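Uncharacterized protein (Thermus thermophilus HB8, PDB 6SCE) acts as a DNA nuclease of type III CRISPR defence, switched on by cyclic oligoadenylate that it binds through CARF domains. Local coordinates at residues 303-308 and 429-434; 333-338 and 425-430; 299-304 and 579-584. All coordinates share one frame; numbering follows the deposited sequence.

Contact 1 (303-308 and 429-434); sequences VPLYAA and LALRGY. With nucleotides of chain B.
Leu431 reaches from the last turn of helix 425-432 to Leu305 and Tyr306 on helix 303-312. The latter is the first helix after strand 293-297 in a Rossmann-like sheet, the fold of a CARF domain. With CG anti to the backbone N (chi1 178°), the Leu431 side chain extends from CB toward helix 303-312. From CG the chain forks. CD1 meets Leu305 CD2 at 4.0 Å, the two leucines crossing obliquely, and its other flank packs on Phe335. CD2 nestles against the helix itself, 3.8 Å from Tyr306 CB and 3.7 Å from Tyr306 N, with Leu305 CB at 4.1 Å. The fork of a leucine thus lets one methyl meet the tip of Leu305 and the other Tyr306. Ala332 helps enclose the same leucine. Tyr306 meets it chiefly through CB and N; its OH is hydrogen-bonded to Arg424 N just before helix 425-432.

The other side of helix 303-312 faces the bound RNA. Pro304 CG lies over the plane of adenine A4 of chain B, 3.7 Å from its N3, and Val303 CG1 sits 3.7 Å from N6. The proline suits the first turn of a helix, where its missing N-H costs no bond, and its compact, rigid ring gives the base an apolar seat. A glycine here would probably remove the ring under N3 and C4 and let the base tilt more freely. Helix 425-432 ends in a Schellman motif: Gly433, at positive phi, bonds through N to Ala430 O, and Tyr434 N reaches Leu429 O at 2.8 Å.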
loop_
_atom_site.group_PDB
_atom_site.type_symbol
_atom_site.label_atom_id
_atom_site.label_comp_id
_atom_site.label_asym_id
_atom_site.label_seq_id
_atom_site.Cartn_x
_atom_site.Cartn_y
_atom_site.Cartn_z
ATOM N N VAL A 303 -7.873 -1.311 -2.843
ATOM C CA VAL A 303 -8.996 -0.375 -3.032
ATOM C C VAL A 303 -9.258 0.010 -4.507
ATOM O O VAL A 303 -10.396 0.020 -4.926
ATOM C CB VAL A 303 -8.860 0.868 -2.126
ATOM C CG1 VAL A 303 -9.837 1.959 -2.515
ATOM C CG2 VAL A 303 -9.079 0.477 -0.662
ATOM N N PRO A 304 -8.206 0.308 -5.306
ATOM C CA PRO A 304 -8.470 0.662 -6.691
ATOM C C PRO A 304 -9.148 -0.433 -7.482
ATOM O O PRO A 304 -10.015 -0.173 -8.326
ATOM C CB PRO A 304 -7.072 0.966 -7.248
ATOM C CG PRO A 304 -6.292 1.436 -6.050
ATOM C CD PRO A 304 -6.813 0.578 -4.919
ATOM N N LEU A 305 -8.757 -1.672 -7.229
ATOM C CA LEU A 305 -9.394 -2.795 -7.876
ATOM C C LEU A 305 -10.846 -2.929 -7.456
ATOM O O LEU A 305 -11.721 -3.231 -8.264
ATOM C CB LEU A 305 -8.654 -4.078 -7.526
ATOM C CG LEU A 305 -9.079 -5.348 -8.280
ATOM C CD1 LEU A 305 -9.216 -5.205 -9.775
ATOM C CD2 LEU A 305 -8.042 -6.415 -7.962
ATOM N N TYR A 306 -11.099 -2.705 -6.183
ATOM C CA TYR A 306 -12.462 -2.752 -5.670
ATOM C C TYR A 306 -13.320 -1.616 -6.280
ATOM O O TYR A 306 -14.456 -1.835 -6.659
ATOM C CB TYR A 306 -12.448 -2.655 -4.172
ATOM C CG TYR A 306 -13.791 -2.909 -3.542
ATOM C CD1 TYR A 306 -14.482 -4.072 -3.812
ATOM C CD2 TYR A 306 -14.347 -2.014 -2.663
ATOM C CE1 TYR A 306 -15.709 -4.339 -3.241
ATOM C CE2 TYR A 306 -15.581 -2.270 -2.071
ATOM C CZ TYR A 306 -16.254 -3.431 -2.368
ATOM O OH TYR A 306 -17.476 -3.711 -1.802
ATOM N N ALA A 307 -12.756 -0.411 -6.360
ATOM C CA ALA A 307 -13.447 0.693 -7.001
ATOM C C ALA A 307 -13.775 0.353 -8.425
ATOM O O ALA A 307 -14.877 0.628 -8.898
ATOM C CB ALA A 307 -12.612 1.966 -6.938
ATOM N N ALA A 308 -12.822 -0.251 -9.123
ATOM C CA ALA A 308 -13.036 -0.639 -10.514
ATOM C C ALA A 308 -14.179 -1.646 -10.656
ATOM O O ALA A 308 -14.957 -1.586 -11.616
ATOM C CB ALA A 308 -11.761 -1.192 -11.113
ATOM N N LEU A 429 -12.129 -6.428 2.217
ATOM C CA LEU A 429 -11.209 -7.248 2.985
ATOM C C LEU A 429 -10.964 -8.639 2.354
ATOM O O LEU A 429 -9.829 -9.131 2.389
ATOM C CB LEU A 429 -11.702 -7.394 4.440
ATOM C CG LEU A 429 -11.432 -6.211 5.362
ATOM C CD1 LEU A 429 -12.324 -6.310 6.594
ATOM C CD2 LEU A 429 -9.975 -6.126 5.781
ATOM N N ALA A 430 -12.011 -9.241 1.794
ATOM C CA ALA A 430 -11.883 -10.488 1.056
ATOM C C ALA A 430 -10.911 -10.299 -0.116
ATOM O O ALA A 430 -9.965 -11.074 -0.318
ATOM C CB ALA A 430 -13.244 -10.935 0.567
ATOM N N LEU A 431 -11.102 -9.211 -0.857
ATOM C CA LEU A 431 -10.251 -8.947 -2.012
ATOM C C LEU A 431 -8.809 -8.830 -1.588
ATOM O O LEU A 431 -7.895 -9.253 -2.291
ATOM C CB LEU A 431 -10.726 -7.681 -2.740
ATOM C CG LEU A 431 -9.922 -7.226 -3.945
ATOM C CD1 LEU A 431 -10.087 -8.235 -5.065
ATOM C CD2 LEU A 431 -10.453 -5.856 -4.360
ATOM N N ARG A 432 -8.611 -8.255 -0.419
ATOM C CA ARG A 432 -7.312 -8.090 0.162
ATOM C C ARG A 432 -6.690 -9.359 0.703
ATOM O O ARG A 432 -5.505 -9.386 0.901
ATOM C CB ARG A 432 -7.402 -7.114 1.314
ATOM C CG ARG A 432 -6.120 -6.850 2.083
ATOM C CD ARG A 432 -5.029 -6.286 1.185
ATOM N NE ARG A 432 -3.826 -6.066 1.963
ATOM C CZ ARG A 432 -3.014 -7.043 2.376
ATOM N NH1 ARG A 432 -3.229 -8.320 2.035
ATOM N NH2 ARG A 432 -1.971 -6.734 3.103
ATOM N N GLY A 433 -7.481 -10.388 0.942
ATOM C CA GLY A 433 -6.947 -11.627 1.516
ATOM C C GLY A 433 -7.408 -11.971 2.920
ATOM O O GLY A 433 -6.747 -12.753 3.611
ATOM N N TYR A 434 -8.524 -11.402 3.366
ATOM C CA TYR A 434 -9.001 -11.658 4.733
ATOM C C TYR A 434 -10.491 -11.968 4.766
ATOM O O TYR A 434 -11.279 -11.372 4.020
ATOM C CB TYR A 434 -8.741 -10.453 5.624
ATOM C CG TYR A 434 -7.297 -10.256 5.938
ATOM C CD1 TYR A 434 -6.448 -9.673 5.015
ATOM C CD2 TYR A 434 -6.759 -10.691 7.144
ATOM C CE1 TYR A 434 -5.101 -9.512 5.287
ATOM C CE2 TYR A 434 -5.412 -10.523 7.426
ATOM C CZ TYR A 434 -4.587 -9.934 6.483
ATOM O OH TYR A 434 -3.246 -9.743 6.724
ATOM P P A B 4 0.129 0.040 -5.890
ATOM O OP1 A B 4 0.731 0.644 -4.667
ATOM O OP2 A B 4 -0.885 -1.064 -5.743
ATOM O "O5'" A B 4 -0.480 1.222 -6.776
ATOM C "C5'" A B 4 -1.727 1.797 -6.360
ATOM C "C4'" A B 4 -1.781 3.220 -6.862
ATOM O "O4'" A B 4 -3.142 3.725 -6.752
ATOM C "C3'" A B 4 -0.904 4.172 -6.060
ATOM O "O3'" A B 4 -0.332 5.237 -6.814
ATOM C "C2'" A B 4 -1.925 4.754 -5.078
ATOM O "O2'" A B 4 -1.493 5.962 -4.494
ATOM C "C1'" A B 4 -3.108 4.922 -6.013
ATOM N N9 A B 4 -4.388 5.139 -5.353
ATOM C C8 A B 4 -5.254 6.160 -5.658
ATOM N N7 A B 4 -6.311 6.176 -4.888
ATOM C C5 A B 4 -6.118 5.126 -3.994
ATOM C C6 A B 4 -6.887 4.631 -2.921
ATOM N N6 A B 4 -8.043 5.164 -2.511
ATOM N N1 A B 4 -6.381 3.578 -2.228
ATOM C C2 A B 4 -5.206 3.063 -2.614
ATOM N N3 A B 4 -4.407 3.429 -3.621
ATOM C C4 A B 4 -4.925 4.475 -4.281
#

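Contact 2 (333-338 and 425-430); sequences EAFFRG and PEDLLA
Phe335 meets Asp427 and Ala430 where helix 326-338 of the CARF domain lies beside helix 425-432, which leads out of that domain toward strand 434-438 of the probable nuclease domain. The backbones come closest at Phe335 and Ala430, whose CA atoms are 6.2 Å apart, and a residue as small as alanine suits that point.

Van der Waals contact carries the pairing. The Phe335 ring is swung across the gap with CG anti to its own backbone N (chi1 170°), and the ring atoms CD1 and CE1 do the touching. CE1 rests 3.7 Å from Asp427 CB, while CD1 lies 4.4 Å from the methyl CB of Ala430. Ring and Asp427 carboxylate planes are turned 61° apart, and the two side chains cross at about a right angle. Of the aspartate side chain, CB is the atom nearest the ring. The same CE1 is also 3.7 Å from Asp427 O.

Aromatic contacts hold the rest of the ring. Phe335 CD2 stands 3.9 Å above the centre of the Phe336 ring, and Tyr309 of helix 303-312 makes an edge-to-face pair with Phe335.

Charges lie around the ring's contact. Asp427 turns OD2 to a salt bridge with Lys339, the residue after Gly338. On another flank of helix 326-338, one turn apart, Arg337 NH2 bonds Glu333 OE2 at 3.0 Å, approaching from above the carboxylate plane, and Glu333 OE1 pairs with Arg345.

No hydrogen bond spans the two segments. Their adhesion therefore rests on the shape of one buried ring, and the salt bridge to Lys339 probably makes it easier for the aspartate to sit beside that apolar ring.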
loop_
_atom_site.group_PDB
_atom_site.type_symbol
_atom_site.label_atom_id
_atom_site.label_comp_id
_atom_site.label_asym_id
_atom_site.label_seq_id
_atom_site.Cartn_x
_atom_site.Cartn_y
_atom_site.Cartn_z
ATOM N N GLU A 333 -8.925 -13.374 -7.467
ATOM C CA GLU A 333 -9.685 -14.376 -8.221
ATOM C C GLU A 333 -10.862 -14.907 -7.390
ATOM O O GLU A 333 -11.978 -14.994 -7.890
ATOM C CB GLU A 333 -8.760 -15.511 -8.674
ATOM C CG GLU A 333 -9.444 -16.554 -9.513
ATOM C CD GLU A 333 -8.521 -17.712 -9.893
ATOM O OE1 GLU A 333 -7.668 -18.091 -9.077
ATOM O OE2 GLU A 333 -8.696 -18.254 -10.998
ATOM N N ALA A 334 -10.619 -15.226 -6.119
ATOM C CA ALA A 334 -11.667 -15.790 -5.263
ATOM C C ALA A 334 -12.775 -14.751 -5.055
ATOM O O ALA A 334 -13.971 -15.064 -5.088
ATOM C CB ALA A 334 -11.085 -16.220 -3.941
ATOM N N PHE A 335 -12.371 -13.495 -4.869
ATOM C CA PHE A 335 -13.327 -12.431 -4.699
ATOM C C PHE A 335 -14.249 -12.281 -5.892
ATOM O O PHE A 335 -15.494 -12.214 -5.732
ATOM C CB PHE A 335 -12.647 -11.096 -4.417
ATOM C CG PHE A 335 -13.598 -9.948 -4.479
ATOM C CD1 PHE A 335 -14.489 -9.733 -3.440
ATOM C CD2 PHE A 335 -13.655 -9.134 -5.602
ATOM C CE1 PHE A 335 -15.400 -8.690 -3.503
ATOM C CE2 PHE A 335 -14.572 -8.096 -5.665
ATOM C CZ PHE A 335 -15.438 -7.873 -4.606
ATOM N N PHE A 336 -13.664 -12.231 -7.088
ATOM C CA PHE A 336 -14.446 -12.039 -8.292
ATOM C C PHE A 336 -15.304 -13.271 -8.596
ATOM O O PHE A 336 -16.469 -13.131 -8.931
ATOM C CB PHE A 336 -13.570 -11.642 -9.478
ATOM C CG PHE A 336 -13.139 -10.185 -9.456
ATOM C CD1 PHE A 336 -14.030 -9.181 -9.788
ATOM C CD2 PHE A 336 -11.851 -9.838 -9.122
ATOM C CE1 PHE A 336 -13.640 -7.856 -9.790
ATOM C CE2 PHE A 336 -11.458 -8.520 -9.105
ATOM C CZ PHE A 336 -12.357 -7.525 -9.424
ATOM N N ARG A 337 -14.757 -14.466 -8.408
ATOM C CA ARG A 337 -15.579 -15.679 -8.571
ATOM C C ARG A 337 -16.761 -15.707 -7.613
ATOM O O ARG A 337 -17.856 -16.111 -8.002
ATOM C CB ARG A 337 -14.761 -16.940 -8.361
ATOM C CG ARG A 337 -13.839 -17.302 -9.516
ATOM C CD ARG A 337 -13.108 -18.587 -9.149
ATOM N NE ARG A 337 -12.009 -18.940 -10.045
ATOM C CZ ARG A 337 -12.142 -19.648 -11.163
ATOM N NH1 ARG A 337 -13.338 -20.078 -11.562
ATOM N NH2 ARG A 337 -11.070 -19.927 -11.893
ATOM N N GLY A 338 -16.547 -15.255 -6.377
ATOM C CA GLY A 338 -17.619 -15.192 -5.372
ATOM C C GLY A 338 -18.733 -14.237 -5.754
ATOM O O GLY A 338 -19.861 -14.393 -5.310
ATOM N N PRO A 425 -17.273 -3.300 3.634
ATOM C CA PRO A 425 -15.932 -3.501 4.121
ATOM C C PRO A 425 -15.487 -4.971 4.083
ATOM O O PRO A 425 -14.318 -5.235 3.876
ATOM C CB PRO A 425 -15.964 -2.958 5.562
ATOM C CG PRO A 425 -17.370 -2.708 5.896
ATOM C CD PRO A 425 -18.167 -2.702 4.643
ATOM N N GLU A 426 -16.411 -5.902 4.266
ATOM C CA GLU A 426 -16.066 -7.303 4.241
ATOM C C GLU A 426 -15.661 -7.764 2.819
ATOM O O GLU A 426 -14.852 -8.679 2.689
ATOM C CB GLU A 426 -17.177 -8.183 4.835
ATOM C CG GLU A 426 -18.535 -8.092 4.163
ATOM C CD GLU A 426 -19.389 -6.921 4.638
ATOM O OE1 GLU A 426 -18.889 -5.976 5.309
ATOM O OE2 GLU A 426 -20.588 -6.938 4.312
ATOM N N ASP A 427 -16.207 -7.124 1.777
ATOM C CA ASP A 427 -15.848 -7.454 0.393
ATOM C C ASP A 427 -14.467 -6.929 0.079
ATOM O O ASP A 427 -13.641 -7.650 -0.466
ATOM C CB ASP A 427 -16.880 -6.930 -0.614
ATOM C CG ASP A 427 -18.193 -7.694 -0.552
ATOM O OD1 ASP A 427 -18.255 -8.706 0.148
ATOM O OD2 ASP A 427 -19.178 -7.283 -1.183
ATOM N N LEU A 428 -14.196 -5.680 0.436
ATOM C CA LEU A 428 -12.862 -5.161 0.267
ATOM C C LEU A 428 -11.836 -6.056 0.971
ATOM O O LEU A 428 -10.787 -6.409 0.390
ATOM C CB LEU A 428 -12.759 -3.733 0.780
ATOM C CG LEU A 428 -11.370 -3.109 0.738
ATOM C CD1 LEU A 428 -10.834 -3.081 -0.690
ATOM C CD2 LEU A 428 -11.478 -1.709 1.310
ATOM N N LEU A 429 -12.129 -6.428 2.217
ATOM C CA LEU A 429 -11.209 -7.248 2.985
ATOM C C LEU A 429 -10.964 -8.639 2.354
ATOM O O LEU A 429 -9.829 -9.131 2.389
ATOM C CB LEU A 429 -11.702 -7.394 4.440
ATOM C CG LEU A 429 -11.432 -6.211 5.362
ATOM C CD1 LEU A 429 -12.324 -6.310 6.594
ATOM C CD2 LEU A 429 -9.975 -6.126 5.781
ATOM N N ALA A 430 -12.011 -9.241 1.794
ATOM C CA ALA A 430 -11.883 -10.488 1.056
ATOM C C ALA A 430 -10.911 -10.299 -0.116
ATOM O O ALA A 430 -9.965 -11.074 -0.318
ATOM C CB ALA A 430 -13.244 -10.935 0.567
#

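Contact 3 (299-304 and 579-584); sequences SEQAVP and GGVEAR. With nucleotides of chain B.
Gln301 folds back toward Val581 through two like bends: CG lies beside the backbone N (chi1 -58°), and the chain turns again at chi2, -55°. OE1 thereby arrives at Val581 N, accepting a nearly straight bond of 2.8 Å (168° at the hydrogen) from a donor well above its carbonyl plane. A glutamine suits the site, long enough to span the gap and uncharged beside a phosphate. Gly580 CA lies 3.3 Å from OE1; a CB there would clash with that oxygen, and the positive phi that ends helix 561-579 also favours glycine.

The segments hold two nucleotides of chain B. Ser299 OG donates to OP2 of A4 at 2.7 Å, and Gln301 N reaches that oxygen at 3.0 Å, so two donors grip one phosphate oxygen. Glu300 N makes a longer bond, 3.3 Å, to O2' of A3. Opposite the Pro304 side of the A4 base, Val581 CG1 touches C2 at 3.5 Å and Glu582 CG lies 3.6 Å from C6. The adenine is thus sandwiched between the two segments, as expected of a cyclic oligoadenylate pocket.

A type I turn, closed by Ala583 N to Gly580 O, presents Val581 and Glu582. It joins helix 561-579 to strand 584-592, while 299-304 bridges strand 293-297 and helix 303-312, with Leu428 of helix 425-432 packed against Ala302 and Val303.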
loop_
_atom_site.group_PDB
_atom_site.type_symbol
_atom_site.label_atom_id
_atom_site.label_comp_id
_atom_site.label_asym_id
_atom_site.label_seq_id
_atom_site.Cartn_x
_atom_site.Cartn_y
_atom_site.Cartn_z
ATOM N N SER A 299 -1.771 -5.726 -7.433
ATOM C CA SER A 299 -0.624 -5.300 -6.655
ATOM C C SER A 299 -1.032 -4.956 -5.216
ATOM O O SER A 299 -2.033 -5.477 -4.728
ATOM C CB SER A 299 0.138 -4.203 -7.381
ATOM O OG SER A 299 -0.645 -3.040 -7.594
ATOM N N GLU A 300 -0.252 -4.148 -4.507
ATOM C CA GLU A 300 -0.391 -4.048 -3.069
ATOM C C GLU A 300 -1.727 -3.421 -2.643
ATOM O O GLU A 300 -2.341 -3.853 -1.678
ATOM C CB GLU A 300 0.801 -3.288 -2.467
ATOM C CG GLU A 300 0.683 -3.000 -0.972
ATOM C CD GLU A 300 0.638 -4.253 -0.101
ATOM O OE1 GLU A 300 1.236 -5.272 -0.517
ATOM O OE2 GLU A 300 0.023 -4.213 1.015
ATOM N N GLN A 301 -2.206 -2.426 -3.370
ATOM C CA GLN A 301 -3.456 -1.756 -2.946
ATOM C C GLN A 301 -4.678 -2.428 -3.509
ATOM O O GLN A 301 -4.845 -2.514 -4.712
ATOM C CB GLN A 301 -3.440 -0.294 -3.333
ATOM C CG GLN A 301 -2.295 0.470 -2.757
ATOM C CD GLN A 301 -2.198 0.353 -1.253
ATOM O OE1 GLN A 301 -3.198 0.524 -0.539
ATOM N NE2 GLN A 301 -0.988 0.120 -0.747
ATOM N N ALA A 302 -5.558 -2.894 -2.631
ATOM C CA ALA A 302 -6.802 -3.513 -3.081
ATOM C C ALA A 302 -7.890 -2.502 -3.444
ATOM O O ALA A 302 -8.726 -2.794 -4.257
ATOM C CB ALA A 302 -7.334 -4.438 -2.001
ATOM N N VAL A 303 -7.873 -1.311 -2.843
ATOM C CA VAL A 303 -8.996 -0.375 -3.032
ATOM C C VAL A 303 -9.258 0.010 -4.507
ATOM O O VAL A 303 -10.396 0.020 -4.926
ATOM C CB VAL A 303 -8.860 0.868 -2.126
ATOM C CG1 VAL A 303 -9.837 1.959 -2.515
ATOM C CG2 VAL A 303 -9.079 0.477 -0.662
ATOM N N PRO A 304 -8.206 0.308 -5.306
ATOM C CA PRO A 304 -8.470 0.662 -6.691
ATOM C C PRO A 304 -9.148 -0.433 -7.482
ATOM O O PRO A 304 -10.015 -0.173 -8.326
ATOM C CB PRO A 304 -7.072 0.966 -7.248
ATOM C CG PRO A 304 -6.292 1.436 -6.050
ATOM C CD PRO A 304 -6.813 0.578 -4.919
ATOM N N GLY A 579 -5.444 -2.412 5.637
ATOM C CA GLY A 579 -6.430 -1.439 5.155
ATOM C C GLY A 579 -5.976 -0.785 3.848
ATOM O O GLY A 579 -6.780 -0.533 2.953
ATOM N N GLY A 580 -4.692 -0.471 3.757
ATOM C CA GLY A 580 -4.157 0.136 2.549
ATOM C C GLY A 580 -3.638 1.531 2.799
ATOM O O GLY A 580 -3.699 2.076 3.931
ATOM N N VAL A 581 -3.076 2.106 1.750
ATOM C CA VAL A 581 -2.377 3.371 1.857
ATOM C C VAL A 581 -3.290 4.518 2.287
ATOM O O VAL A 581 -2.818 5.469 2.899
ATOM C CB VAL A 581 -1.581 3.689 0.553
ATOM C CG1 VAL A 581 -2.483 4.077 -0.610
ATOM C CG2 VAL A 581 -0.552 4.741 0.799
ATOM N N GLU A 582 -4.574 4.442 1.954
ATOM C CA GLU A 582 -5.491 5.517 2.301
ATOM C C GLU A 582 -6.301 5.157 3.550
ATOM O O GLU A 582 -7.196 5.910 3.934
ATOM C CB GLU A 582 -6.389 5.878 1.134
ATOM C CG GLU A 582 -5.619 6.465 -0.060
ATOM C CD GLU A 582 -4.740 7.614 0.353
ATOM O OE1 GLU A 582 -5.258 8.518 1.068
ATOM O OE2 GLU A 582 -3.536 7.594 0.035
ATOM N N ALA A 583 -6.008 4.010 4.166
ATOM C CA ALA A 583 -6.807 3.550 5.293
ATOM C C ALA A 583 -6.461 4.356 6.550
ATOM O O ALA A 583 -5.382 4.953 6.665
ATOM C CB ALA A 583 -6.588 2.059 5.529
ATOM N N ARG A 584 -7.382 4.362 7.507
ATOM C CA ARG A 584 -7.135 5.048 8.767
ATOM C C ARG A 584 -7.621 4.203 9.928
ATOM O O ARG A 584 -8.372 3.251 9.746
ATOM C CB ARG A 584 -7.866 6.397 8.808
ATOM C CG ARG A 584 -7.527 7.358 7.680
ATOM C CD ARG A 584 -6.116 7.903 7.775
ATOM N NE ARG A 584 -5.836 8.757 6.617
ATOM C CZ ARG A 584 -6.183 10.042 6.507
ATOM N NH1 ARG A 584 -6.806 10.683 7.505
ATOM N NH2 ARG A 584 -5.896 10.704 5.384
ATOM P P A B 4 0.129 0.040 -5.890
ATOM O OP1 A B 4 0.731 0.644 -4.667
ATOM O OP2 A B 4 -0.885 -1.064 -5.743
ATOM O "O5'" A B 4 -0.480 1.222 -6.776
ATOM C "C5'" A B 4 -1.727 1.797 -6.360
ATOM C "C4'" A B 4 -1.781 3.220 -6.862
ATOM O "O4'" A B 4 -3.142 3.725 -6.752
ATOM C "C3'" A B 4 -0.904 4.172 -6.060
ATOM O "O3'" A B 4 -0.332 5.237 -6.814
ATOM C "C2'" A B 4 -1.925 4.754 -5.078
ATOM O "O2'" A B 4 -1.493 5.962 -4.494
ATOM C "C1'" A B 4 -3.108 4.922 -6.013
ATOM N N9 A B 4 -4.388 5.139 -5.353
ATOM C C8 A B 4 -5.254 6.160 -5.658
ATOM N N7 A B 4 -6.311 6.176 -4.888
ATOM C C5 A B 4 -6.118 5.126 -3.994
ATOM C C6 A B 4 -6.887 4.631 -2.921
ATOM N N6 A B 4 -8.043 5.164 -2.511
ATOM N N1 A B 4 -6.381 3.578 -2.228
ATOM C C2 A B 4 -5.206 3.063 -2.614
ATOM N N3 A B 4 -4.407 3.429 -3.621
ATOM C C4 A B 4 -4.925 4.475 -4.281
ATOM P P A B 3 5.808 2.458 -9.694
ATOM O OP1 A B 3 6.386 2.129 -11.060
ATOM O OP2 A B 3 5.090 3.780 -9.656
ATOM O "O5'" A B 3 4.843 1.282 -9.246
ATOM C "C5'" A B 3 4.361 1.125 -7.904
ATOM C "C4'" A B 3 3.383 -0.026 -7.921
ATOM O "O4'" A B 3 4.083 -1.260 -8.265
ATOM C "C3'" A B 3 2.658 -0.297 -6.608
ATOM O "O3'" A B 3 1.282 -0.400 -6.916
ATOM C "C2'" A B 3 3.258 -1.636 -6.150
ATOM O "O2'" A B 3 2.392 -2.409 -5.349
ATOM C "C1'" A B 3 3.539 -2.299 -7.493
ATOM N N9 A B 3 4.525 -3.353 -7.431
ATOM C C8 A B 3 5.762 -3.281 -6.836
ATOM N N7 A B 3 6.450 -4.396 -6.979
ATOM C C5 A B 3 5.632 -5.216 -7.738
ATOM C C6 A B 3 5.810 -6.522 -8.235
ATOM N N6 A B 3 6.930 -7.217 -8.058
ATOM N N1 A B 3 4.803 -7.038 -8.978
ATOM C C2 A B 3 3.701 -6.306 -9.181
ATOM N N3 A B 3 3.417 -5.068 -8.756
ATOM C C4 A B 3 4.442 -4.580 -8.032
#

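Reading from the N terminus, the chain first reaches 299-308, the start of both contact 3 and contact 1, just after the first strand of a CARF sheet. Helix 326-338 follows and opens contact 2. Helix 425-432 then closes contact 2 and, at the next residue, contact 1, so these two loops end on the same helix. Contact 3 closes last, at 579-584, outside both; no loops cross. Contacts 1 and 2 form one continuous patch, joined by Leu431 against Phe335, and fasten two CARF helices to the connecting helix. Contact 3 ties the same CARF helix start, directly and through the bound nucleotides, to the probable nuclease domain.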